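Local coordinates for protein lipoxygenase (Cyanothece sp., PDB 5EK8) that probably adds molecular oxygen to polyunsaturated fatty acids as a 9R-lipoxygenase with a non-heme iron centre, at residues A[272-277]-A[511-516]; A[294-299]-A[306-311]; A[71-76]-A[117-122]. All coordinates share one frame; numbering follows the deposited sequence.

Contact 3 comes first along the chain. It pairs strands 72-79 and 115-126 and closes a loop of 40 residues that holds strands 82-91 and 97-102. Contact 1 opens later, at strand 272-277, and closes only at 511-516, more than 230 residues on. Contact 2 falls within that span as a short hairpin of strands 291-300 and 303-313. No two contacts cross. Contacts 1 and 2 share one antiparallel sheet and touch: K274 NZ and S276 OG both meet E294 OE2. Contact 3 belongs to a separate sheet on the opposite side of the chain's centre, with its centre about 56 Å from that of contact 1.

Contact 1 (A[272-277]-A[511-516]); sequences QFKMSF and SDYEWY
K274 lays its aliphatic chain over one face of the Y513 ring. K274 CG comes within 3.5 Å of Y513 CD1. K274 CD sits above the middle of the Y513 ring, 3.5 Å from its centroid and 8° off the normal, a CH-pi contact. CG of K274 is held between its own backbone N and carbonyl carbon (chi1 72°). The chain then bends at chi3 (-64°), which sets CE. Beyond CE, K274 NZ forms salt bridges with E294 and D510. NZ is 5.4 Å from the Y513 centroid, at most a weak cation-pi attraction. Q272 CB lies 3.7 Å from Y513 OH, near the far end of the ring. An alanine in place of Y513 would probably leave the K274 methylenes without the flat surface they rest on and open a gap beside Q272. M275 and F273 point to the other side of their strand. M275 CE meets the edge of the W515 indole, 3.5 Å from W515 CZ3. F273 CE1 touches Y516 CB at 4.2 Å. The two strands are next-but-one neighbours in an antiparallel sheet. Strand 264-266 lies between them, and 513-515 forms the sheet's edge.

Contact 2 (A[294-299]-A[306-311]); sequences EAYFVL and PTMITI
E294 and T310 form a hydrogen-bonded antiparallel pair. E294 N gives to T310 O at 2.9 Å, and T310 N returns a bond of 2.9 Å to E294 O. Y296 N then gives a nearly straight bond to M308 O, 2.9 Å long. The reply comes from one residue earlier: T307 N gives to Y296 O at 2.8 Å, from above the carbonyl plane. T307 and M308 thus both face Y296, a classic beta bulge. E294 OE2 is hydrogen-bonded to S276 OG and salt-bridged to K274, and OE1 forms a salt bridge with R328.

M308 and Y296 run side by side. M308 CG sits between its backbone N and carbonyl carbon (chi1 68°), where it meets Y296 CD2 at 3.6 Å. The sulfur follows at 4.8 Å from SD to the Y296 ring centroid, an oblique Met-aromatic contact. T310 CG2 touches the same ring at CE2. At the bulge, V298 and T307 cross at about a right angle, with V298 CB 3.6 Å from T307 CG2. The face opposite Y296, M308 and T310 carries A295 against I309 and F297 against P306, where F297 CD1 lies 4.0 Å from P306 CB.

Strands 291-300 and 303-313 are the arms of a beta hairpin in a six-stranded antiparallel sheet. The face with A295 and F297 packs on helices. F250 of helix 247-256 touches F297 and I309, and F346 of helix 337-377 touches A295. Within the sheet, 294-299 also pairs with strand 272-277, and the backbone of I309 hydrogen-bonds to Y331 of strand 329-331.

Contact 3 (A[71-76]-A[117-122]); sequences IELEVW and LRVIDN
W76 and R118 each turn CG anti to the carbonyl carbon (chi1 -71° and -59°), and the R118 chain stays extended from CG to NE. Chi2 of W76 and the extended chi4 of R118 then turn the two planes so that the guanidinium lies flat over one face of the indole. The planes are 4° apart, and R118 CZ stands 3.6 Å from the centroid of the W76 five-membered ring. It is a stacked cation-pi contact. W76 NE1 gives a 2.9 Å hydrogen bond to E74 OE1, close to the ring plane, which helps fix the turn of the indole. E74 CG lies 3.6 Å from I120 CG1.

The backbones of E74 and R118 form a hydrogen-bonded antiparallel pair. E74 N to R118 O measures 2.9 Å, and R118 N to E74 O also 2.9 Å. V75 CG2 meets L117 CD1 at 3.8 Å, and L73 CD2 meets L117 CD2 at 4.0 Å. Strand 97-102 packs here through F98, I100 and Y102. The strands are the central pair of a four-stranded antiparallel sheet, probably part of the PLAT domain.

Between these two strands one face, with L73, V75, L117 and V119, is apolar, and the other, with E74, R118 and I120, is mixed. There the R118 charge is shared between the indole and a salt bridge from NE to E116. The E74 carboxylate takes the indole N-H, which probably favours its charged form.

Contact 1 (A[272-277]-A[511-516])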
loop_
_atom_site.group_PDB
_atom_site.type_symbol
_atom_site.label_atom_id
_atom_site.label_comp_id
_atom_site.label_asym_id
_atom_site.label_seq_id
_atom_site.Cartn_x
_atom_site.Cartn_y
_atom_site.Cartn_z
ATOM N N GLN A 272 -29.550 6.598 16.620
ATOM C CA GLN A 272 -28.400 6.458 17.506
ATOM C C GLN A 272 -27.257 5.748 16.798
ATOM O O GLN A 272 -27.468 4.767 16.088
ATOM C CB GLN A 272 -28.784 5.705 18.780
ATOM C CG GLN A 272 -29.539 6.554 19.783
ATOM C CD GLN A 272 -28.668 7.628 20.398
ATOM O OE1 GLN A 272 -27.463 7.442 20.578
ATOM N NE2 GLN A 272 -29.273 8.769 20.719
ATOM N N PHE A 273 -26.048 6.264 16.990
ATOM C CA PHE A 273 -24.853 5.741 16.343
ATOM C C PHE A 273 -23.736 5.627 17.362
ATOM O O PHE A 273 -23.813 6.212 18.441
ATOM C CB PHE A 273 -24.409 6.638 15.182
ATOM C CG PHE A 273 -25.289 6.552 13.967
ATOM C CD1 PHE A 273 -24.911 5.788 12.878
ATOM C CD2 PHE A 273 -26.487 7.245 13.909
ATOM C CE1 PHE A 273 -25.712 5.713 11.754
ATOM C CE2 PHE A 273 -27.296 7.170 12.789
ATOM C CZ PHE A 273 -26.907 6.403 11.709
ATOM N N LYS A 274 -22.700 4.872 17.019
ATOM C CA LYS A 274 -21.534 4.751 17.880
ATOM C C LYS A 274 -20.337 4.185 17.136
ATOM O O LYS A 274 -20.476 3.594 16.063
ATOM C CB LYS A 274 -21.837 3.873 19.093
ATOM C CG LYS A 274 -21.978 2.399 18.767
ATOM C CD LYS A 274 -22.086 1.559 20.028
ATOM C CE LYS A 274 -20.826 1.636 20.862
ATOM N NZ LYS A 274 -20.855 0.634 21.970
ATOM N N MET A 275 -19.157 4.394 17.711
ATOM C CA MET A 275 -17.930 3.800 17.204
ATOM C C MET A 275 -17.091 3.277 18.370
ATOM O O MET A 275 -16.901 3.964 19.378
ATOM C CB MET A 275 -17.136 4.805 16.370
ATOM C CG MET A 275 -15.900 4.223 15.682
ATOM S SD MET A 275 -16.219 3.352 14.130
ATOM C CE MET A 275 -16.663 1.709 14.697
ATOM N N SER A 276 -16.610 2.047 18.229
ATOM C CA SER A 276 -15.939 1.361 19.319
ATOM C C SER A 276 -14.492 1.057 18.986
ATOM O O SER A 276 -14.184 0.511 17.925
ATOM C CB SER A 276 -16.665 0.055 19.659
ATOM O OG SER A 276 -18.038 0.272 19.932
ATOM N N PHE A 277 -13.609 1.405 19.909
ATOM C CA PHE A 277 -12.237 0.943 19.847
ATOM C C PHE A 277 -11.893 0.230 21.148
ATOM O O PHE A 277 -11.757 0.861 22.199
ATOM C CB PHE A 277 -11.283 2.104 19.579
ATOM C CG PHE A 277 -11.481 2.745 18.234
ATOM C CD1 PHE A 277 -11.281 2.017 17.069
ATOM C CD2 PHE A 277 -11.864 4.076 18.132
ATOM C CE1 PHE A 277 -11.467 2.597 15.834
ATOM C CE2 PHE A 277 -12.050 4.664 16.898
ATOM C CZ PHE A 277 -11.848 3.926 15.745
ATOM N N SER A 511 -24.922 -6.161 21.079
ATOM C CA SER A 511 -26.155 -6.806 20.652
ATOM C C SER A 511 -27.123 -5.769 20.095
ATOM O O SER A 511 -27.896 -6.049 19.175
ATOM C CB SER A 511 -26.794 -7.559 21.821
ATOM O OG SER A 511 -25.824 -8.295 22.547
ATOM N N ASP A 512 -27.053 -4.563 20.654
ATOM C CA ASP A 512 -27.954 -3.473 20.295
ATOM C C ASP A 512 -27.543 -2.825 18.976
ATOM O O ASP A 512 -28.385 -2.352 18.212
ATOM C CB ASP A 512 -27.987 -2.426 21.418
ATOM C CG ASP A 512 -29.222 -1.531 21.361
ATOM O OD1 ASP A 512 -29.851 -1.423 20.285
ATOM O OD2 ASP A 512 -29.567 -0.932 22.405
ATOM N N TYR A 513 -26.245 -2.813 18.704
ATOM C CA TYR A 513 -25.733 -2.091 17.547
ATOM C C TYR A 513 -25.247 -3.015 16.441
ATOM O O TYR A 513 -24.694 -4.080 16.704
ATOM C CB TYR A 513 -24.595 -1.162 17.967
ATOM C CG TYR A 513 -25.045 0.102 18.658
ATOM C CD1 TYR A 513 -25.160 1.293 17.950
ATOM C CD2 TYR A 513 -25.347 0.113 20.015
ATOM C CE1 TYR A 513 -25.562 2.460 18.565
ATOM C CE2 TYR A 513 -25.753 1.284 20.645
ATOM C CZ TYR A 513 -25.857 2.455 19.910
ATOM O OH TYR A 513 -26.259 3.628 20.507
ATOM N N GLU A 514 -25.457 -2.588 15.200
ATOM C CA GLU A 514 -24.940 -3.303 14.042
ATOM C C GLU A 514 -24.227 -2.318 13.127
ATOM O O GLU A 514 -24.502 -1.132 13.179
ATOM C CB GLU A 514 -26.067 -4.010 13.290
ATOM C CG GLU A 514 -25.615 -5.274 12.590
ATOM C CD GLU A 514 -24.916 -6.230 13.541
ATOM O OE1 GLU A 514 -25.609 -6.831 14.393
ATOM O OE2 GLU A 514 -23.673 -6.362 13.443
ATOM N N TRP A 515 -23.307 -2.794 12.297
ATOM C CA TRP A 515 -22.686 -1.912 11.316
ATOM C C TRP A 515 -23.766 -1.324 10.409
ATOM O O TRP A 515 -24.574 -2.058 9.843
ATOM C CB TRP A 515 -21.637 -2.661 10.497
ATOM C CG TRP A 515 -20.549 -3.282 11.329
ATOM C CD1 TRP A 515 -20.398 -4.605 11.621
ATOM C CD2 TRP A 515 -19.461 -2.603 11.974
ATOM N NE1 TRP A 515 -19.285 -4.794 12.404
ATOM C CE2 TRP A 515 -18.696 -3.582 12.640
ATOM C CE3 TRP A 515 -19.063 -1.266 12.053
ATOM C CZ2 TRP A 515 -17.552 -3.266 13.370
ATOM C CZ3 TRP A 515 -17.929 -0.955 12.782
ATOM C CH2 TRP A 515 -17.186 -1.950 13.428
ATOM N N TYR A 516 -23.791 -0.003 10.287
ATOM C CA TYR A 516 -24.865 0.669 9.565
ATOM C C TYR A 516 -24.846 0.321 8.080
ATOM O O TYR A 516 -25.871 0.402 7.407
ATOM C CB TYR A 516 -24.766 2.187 9.755
ATOM C CG TYR A 516 -23.907 2.891 8.724
ATOM C CD1 TYR A 516 -24.481 3.528 7.633
ATOM C CD2 TYR A 516 -22.524 2.913 8.839
ATOM C CE1 TYR A 516 -23.701 4.166 6.686
ATOM C CE2 TYR A 516 -21.738 3.549 7.899
ATOM C CZ TYR A 516 -22.332 4.175 6.825
ATOM O OH TYR A 516 -21.557 4.810 5.882
#

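Contact 2 (A[294-299]-A[306-311])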
loop_
_atom_site.group_PDB
_atom_site.type_symbol
_atom_site.label_atom_id
_atom_site.label_comp_id
_atom_site.label_asym_id
_atom_site.label_seq_id
_atom_site.Cartn_x
_atom_site.Cartn_y
_atom_site.Cartn_z
ATOM N N GLU A 294 -15.384 4.485 23.399
ATOM C CA GLU A 294 -16.559 4.345 22.558
ATOM C C GLU A 294 -17.269 5.684 22.453
ATOM O O GLU A 294 -17.623 6.290 23.463
ATOM C CB GLU A 294 -17.490 3.266 23.114
ATOM C CG GLU A 294 -16.805 1.915 23.275
ATOM C CD GLU A 294 -17.774 0.784 23.563
ATOM O OE1 GLU A 294 -18.035 0.513 24.759
ATOM O OE2 GLU A 294 -18.266 0.164 22.593
ATOM N N ALA A 295 -17.457 6.159 21.227
ATOM C CA ALA A 295 -18.107 7.448 21.021
ATOM C C ALA A 295 -19.513 7.245 20.500
ATOM O O ALA A 295 -19.727 6.504 19.557
ATOM C CB ALA A 295 -17.306 8.316 20.062
ATOM N N TYR A 296 -20.469 7.912 21.126
ATOM C CA TYR A 296 -21.865 7.798 20.753
ATOM C C TYR A 296 -22.314 9.090 20.091
ATOM O O TYR A 296 -21.931 10.184 20.513
ATOM C CB TYR A 296 -22.725 7.490 21.977
ATOM C CG TYR A 296 -22.380 6.184 22.653
ATOM C CD1 TYR A 296 -23.184 5.062 22.488
ATOM C CD2 TYR A 296 -21.249 6.068 23.452
ATOM C CE1 TYR A 296 -22.876 3.863 23.103
ATOM C CE2 TYR A 296 -20.926 4.875 24.068
ATOM C CZ TYR A 296 -21.745 3.772 23.895
ATOM O OH TYR A 296 -21.424 2.578 24.512
ATOM N N PHE A 297 -23.119 8.956 19.044
ATOM C CA PHE A 297 -23.615 10.105 18.300
ATOM C C PHE A 297 -25.112 9.965 18.085
ATOM O O PHE A 297 -25.646 8.867 18.134
ATOM C CB PHE A 297 -22.902 10.236 16.952
ATOM C CG PHE A 297 -21.404 10.151 17.045
ATOM C CD1 PHE A 297 -20.637 11.301 17.154
ATOM C CD2 PHE A 297 -20.762 8.922 17.025
ATOM C CE1 PHE A 297 -19.258 11.226 17.238
ATOM C CE2 PHE A 297 -19.383 8.841 17.110
ATOM C CZ PHE A 297 -18.630 9.997 17.215
ATOM N N VAL A 298 -25.793 11.081 17.868
ATOM C CA VAL A 298 -27.202 11.032 17.513
ATOM C C VAL A 298 -27.390 11.758 16.183
ATOM O O VAL A 298 -26.642 12.682 15.857
ATOM C CB VAL A 298 -28.097 11.657 18.611
ATOM C CG1 VAL A 298 -27.877 13.183 18.698
ATOM C CG2 VAL A 298 -29.566 11.316 18.367
ATOM N N LEU A 299 -28.370 11.318 15.403
ATOM C CA LEU A 299 -28.665 11.945 14.123
ATOM C C LEU A 299 -29.936 12.775 14.235
ATOM O O LEU A 299 -31.024 12.240 14.451
ATOM C CB LEU A 299 -28.808 10.891 13.027
ATOM C CG LEU A 299 -29.094 11.407 11.616
ATOM C CD1 LEU A 299 -27.869 12.094 11.032
ATOM C CD2 LEU A 299 -29.562 10.271 10.720
ATOM N N PRO A 306 -22.368 14.580 18.857
ATOM C CA PRO A 306 -21.858 13.612 19.834
ATOM C C PRO A 306 -22.653 13.654 21.136
ATOM O O PRO A 306 -22.840 14.728 21.701
ATOM C CB PRO A 306 -20.415 14.065 20.052
ATOM C CG PRO A 306 -20.451 15.544 19.805
ATOM C CD PRO A 306 -21.527 15.788 18.773
ATOM N N THR A 307 -23.125 12.501 21.600
ATOM C CA THR A 307 -23.929 12.452 22.816
ATOM C C THR A 307 -23.090 12.112 24.047
ATOM O O THR A 307 -23.269 12.714 25.105
ATOM C CB THR A 307 -25.064 11.439 22.685
ATOM O OG1 THR A 307 -24.513 10.134 22.472
ATOM C CG2 THR A 307 -25.946 11.804 21.510
ATOM N N MET A 308 -22.189 11.143 23.911
ATOM C CA MET A 308 -21.230 10.849 24.973
ATOM C C MET A 308 -20.007 10.104 24.454
ATOM O O MET A 308 -19.968 9.673 23.311
ATOM C CB MET A 308 -21.881 10.036 26.098
ATOM C CG MET A 308 -22.269 8.614 25.723
ATOM S SD MET A 308 -22.851 7.680 27.159
ATOM C CE MET A 308 -24.258 8.661 27.682
ATOM N N ILE A 309 -19.001 9.988 25.308
ATOM C CA ILE A 309 -17.807 9.212 25.028
ATOM C C ILE A 309 -17.481 8.478 26.306
ATOM O O ILE A 309 -17.351 9.091 27.369
ATOM C CB ILE A 309 -16.594 10.084 24.599
ATOM C CG1 ILE A 309 -16.876 10.836 23.296
ATOM C CG2 ILE A 309 -15.334 9.232 24.446
ATOM C CD1 ILE A 309 -15.749 11.739 22.876
ATOM N N THR A 310 -17.382 7.161 26.213
ATOM C CA THR A 310 -17.004 6.365 27.361
ATOM C C THR A 310 -15.557 5.930 27.209
ATOM O O THR A 310 -15.093 5.619 26.101
ATOM C CB THR A 310 -17.911 5.140 27.532
ATOM O OG1 THR A 310 -17.568 4.145 26.557
ATOM C CG2 THR A 310 -19.364 5.543 27.369
ATOM N N ILE A 311 -14.845 5.931 28.329
ATOM C CA ILE A 311 -13.439 5.561 28.328
ATOM C C ILE A 311 -13.145 4.542 29.423
ATOM O O ILE A 311 -13.394 4.785 30.603
ATOM C CB ILE A 311 -12.524 6.790 28.523
ATOM C CG1 ILE A 311 -12.717 7.800 27.390
ATOM C CG2 ILE A 311 -11.068 6.358 28.599
ATOM C CD1 ILE A 311 -11.893 9.073 27.559
#

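Contact 3 (A[71-76]-A[117-122])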
loop_
_atom_site.group_PDB
_atom_site.type_symbol
_atom_site.label_atom_id
_atom_site.label_comp_id
_atom_site.label_asym_id
_atom_site.label_seq_id
_atom_site.Cartn_x
_atom_site.Cartn_y
_atom_site.Cartn_z
ATOM N N ILE A 71 6.290 -15.340 -21.377
ATOM C CA ILE A 71 7.317 -14.369 -21.041
ATOM C C ILE A 71 8.391 -14.385 -22.122
ATOM O O ILE A 71 8.696 -15.434 -22.696
ATOM C CB ILE A 71 7.924 -14.644 -19.646
ATOM C CG1 ILE A 71 8.576 -13.379 -19.087
ATOM C CG2 ILE A 71 8.894 -15.825 -19.679
ATOM C CD1 ILE A 71 8.702 -13.389 -17.587
ATOM N N GLU A 72 8.936 -13.211 -22.424
ATOM C CA GLU A 72 9.870 -13.085 -23.534
ATOM C C GLU A 72 11.243 -13.620 -23.163
ATOM O O GLU A 72 11.733 -13.414 -22.052
ATOM C CB GLU A 72 9.971 -11.628 -23.999
ATOM C CG GLU A 72 8.770 -11.164 -24.811
ATOM C CD GLU A 72 8.823 -9.688 -25.167
ATOM O OE1 GLU A 72 9.930 -9.169 -25.433
ATOM O OE2 GLU A 72 7.752 -9.043 -25.180
ATOM N N LEU A 73 11.849 -14.320 -24.114
ATOM C CA LEU A 73 13.171 -14.893 -23.937
ATOM C C LEU A 73 14.092 -14.436 -25.055
ATOM O O LEU A 73 13.693 -14.386 -26.220
ATOM C CB LEU A 73 13.095 -16.421 -23.911
ATOM C CG LEU A 73 13.183 -17.153 -22.573
ATOM C CD1 LEU A 73 12.443 -16.414 -21.475
ATOM C CD2 LEU A 73 12.616 -18.553 -22.746
ATOM N N GLU A 74 15.326 -14.102 -24.698
ATOM C CA GLU A 74 16.317 -13.725 -25.696
ATOM C C GLU A 74 17.535 -14.642 -25.620
ATOM O O GLU A 74 18.076 -14.893 -24.542
ATOM C CB GLU A 74 16.732 -12.261 -25.519
ATOM C CG GLU A 74 15.600 -11.255 -25.746
ATOM C CD GLU A 74 16.034 -9.801 -25.559
ATOM O OE1 GLU A 74 17.142 -9.563 -25.029
ATOM O OE2 GLU A 74 15.263 -8.893 -25.943
ATOM N N VAL A 75 17.953 -15.160 -26.766
ATOM C CA VAL A 75 19.161 -15.968 -26.823
ATOM C C VAL A 75 20.360 -15.085 -27.145
ATOM O O VAL A 75 20.387 -14.394 -28.160
ATOM C CB VAL A 75 19.047 -17.094 -27.863
ATOM C CG1 VAL A 75 20.421 -17.657 -28.191
ATOM C CG2 VAL A 75 18.128 -18.184 -27.351
ATOM N N TRP A 76 21.344 -15.107 -26.256
ATOM C CA TRP A 76 22.546 -14.302 -26.404
ATOM C C TRP A 76 23.789 -15.167 -26.345
ATOM O O TRP A 76 23.789 -16.228 -25.728
ATOM C CB TRP A 76 22.621 -13.239 -25.304
ATOM C CG TRP A 76 21.626 -12.133 -25.437
ATOM C CD1 TRP A 76 20.290 -12.209 -25.199
ATOM C CD2 TRP A 76 21.890 -10.774 -25.819
ATOM N NE1 TRP A 76 19.697 -10.985 -25.414
ATOM C CE2 TRP A 76 20.658 -10.089 -25.798
ATOM C CE3 TRP A 76 23.046 -10.076 -26.182
ATOM C CZ2 TRP A 76 20.548 -8.736 -26.126
ATOM C CZ3 TRP A 76 22.937 -8.730 -26.503
ATOM C CH2 TRP A 76 21.696 -8.078 -26.482
ATOM N N LEU A 117 20.721 -17.554 -21.845
ATOM C CA LEU A 117 19.300 -17.290 -22.010
ATOM C C LEU A 117 18.831 -16.165 -21.097
ATOM O O LEU A 117 19.046 -16.208 -19.889
ATOM C CB LEU A 117 18.494 -18.557 -21.734
ATOM C CG LEU A 117 17.055 -18.559 -22.245
ATOM C CD1 LEU A 117 17.035 -18.542 -23.769
ATOM C CD2 LEU A 117 16.305 -19.766 -21.693
ATOM N N ARG A 118 18.191 -15.156 -21.673
ATOM C CA ARG A 118 17.702 -14.036 -20.884
ATOM C C ARG A 118 16.183 -14.031 -20.779
ATOM O O ARG A 118 15.474 -14.087 -21.786
ATOM C CB ARG A 118 18.180 -12.709 -21.475
ATOM C CG ARG A 118 19.687 -12.577 -21.551
ATOM C CD ARG A 118 20.106 -11.138 -21.794
ATOM N NE ARG A 118 21.529 -11.036 -22.101
ATOM C CZ ARG A 118 22.140 -9.906 -22.443
ATOM N NH1 ARG A 118 21.452 -8.773 -22.518
ATOM N NH2 ARG A 118 23.439 -9.910 -22.710
ATOM N N VAL A 119 15.699 -13.974 -19.544
ATOM C CA VAL A 119 14.291 -13.761 -19.268
ATOM C C VAL A 119 14.056 -12.260 -19.225
ATOM O O VAL A 119 14.698 -11.541 -18.441
ATOM C CB VAL A 119 13.848 -14.410 -17.935
ATOM C CG1 VAL A 119 12.344 -14.273 -17.755
ATOM C CG2 VAL A 119 14.260 -15.883 -17.888
ATOM N N ILE A 120 13.128 -11.812 -20.071
ATOM C CA ILE A 120 12.882 -10.399 -20.321
ATOM C C ILE A 120 11.533 -9.911 -19.783
ATOM O O ILE A 120 10.477 -10.459 -20.105
ATOM C CB ILE A 120 12.952 -10.093 -21.836
ATOM C CG1 ILE A 120 14.286 -10.563 -22.412
ATOM C CG2 ILE A 120 12.754 -8.604 -22.103
ATOM C CD1 ILE A 120 15.484 -9.905 -21.771
ATOM N N ASP A 121 11.600 -8.865 -18.967
ATOM C CA ASP A 121 10.435 -8.172 -18.427
ATOM C C ASP A 121 10.080 -7.010 -19.349
ATOM O O ASP A 121 10.869 -6.675 -20.232
ATOM C CB ASP A 121 10.748 -7.659 -17.022
ATOM C CG ASP A 121 9.558 -7.690 -16.104
ATOM O OD1 ASP A 121 8.434 -7.415 -16.573
ATOM O OD2 ASP A 121 9.755 -7.982 -14.904
ATOM N N ASN A 122 8.917 -6.392 -19.154
ATOM C CA ASN A 122 8.631 -5.118 -19.821
ATOM C C ASN A 122 7.427 -4.354 -19.264
ATOM O O ASN A 122 6.434 -4.945 -18.843
ATOM C CB ASN A 122 8.442 -5.324 -21.333
ATOM C CG ASN A 122 7.112 -5.944 -21.682
ATOM O OD1 ASN A 122 6.113 -5.245 -21.857
ATOM N ND2 ASN A 122 7.092 -7.263 -21.807
#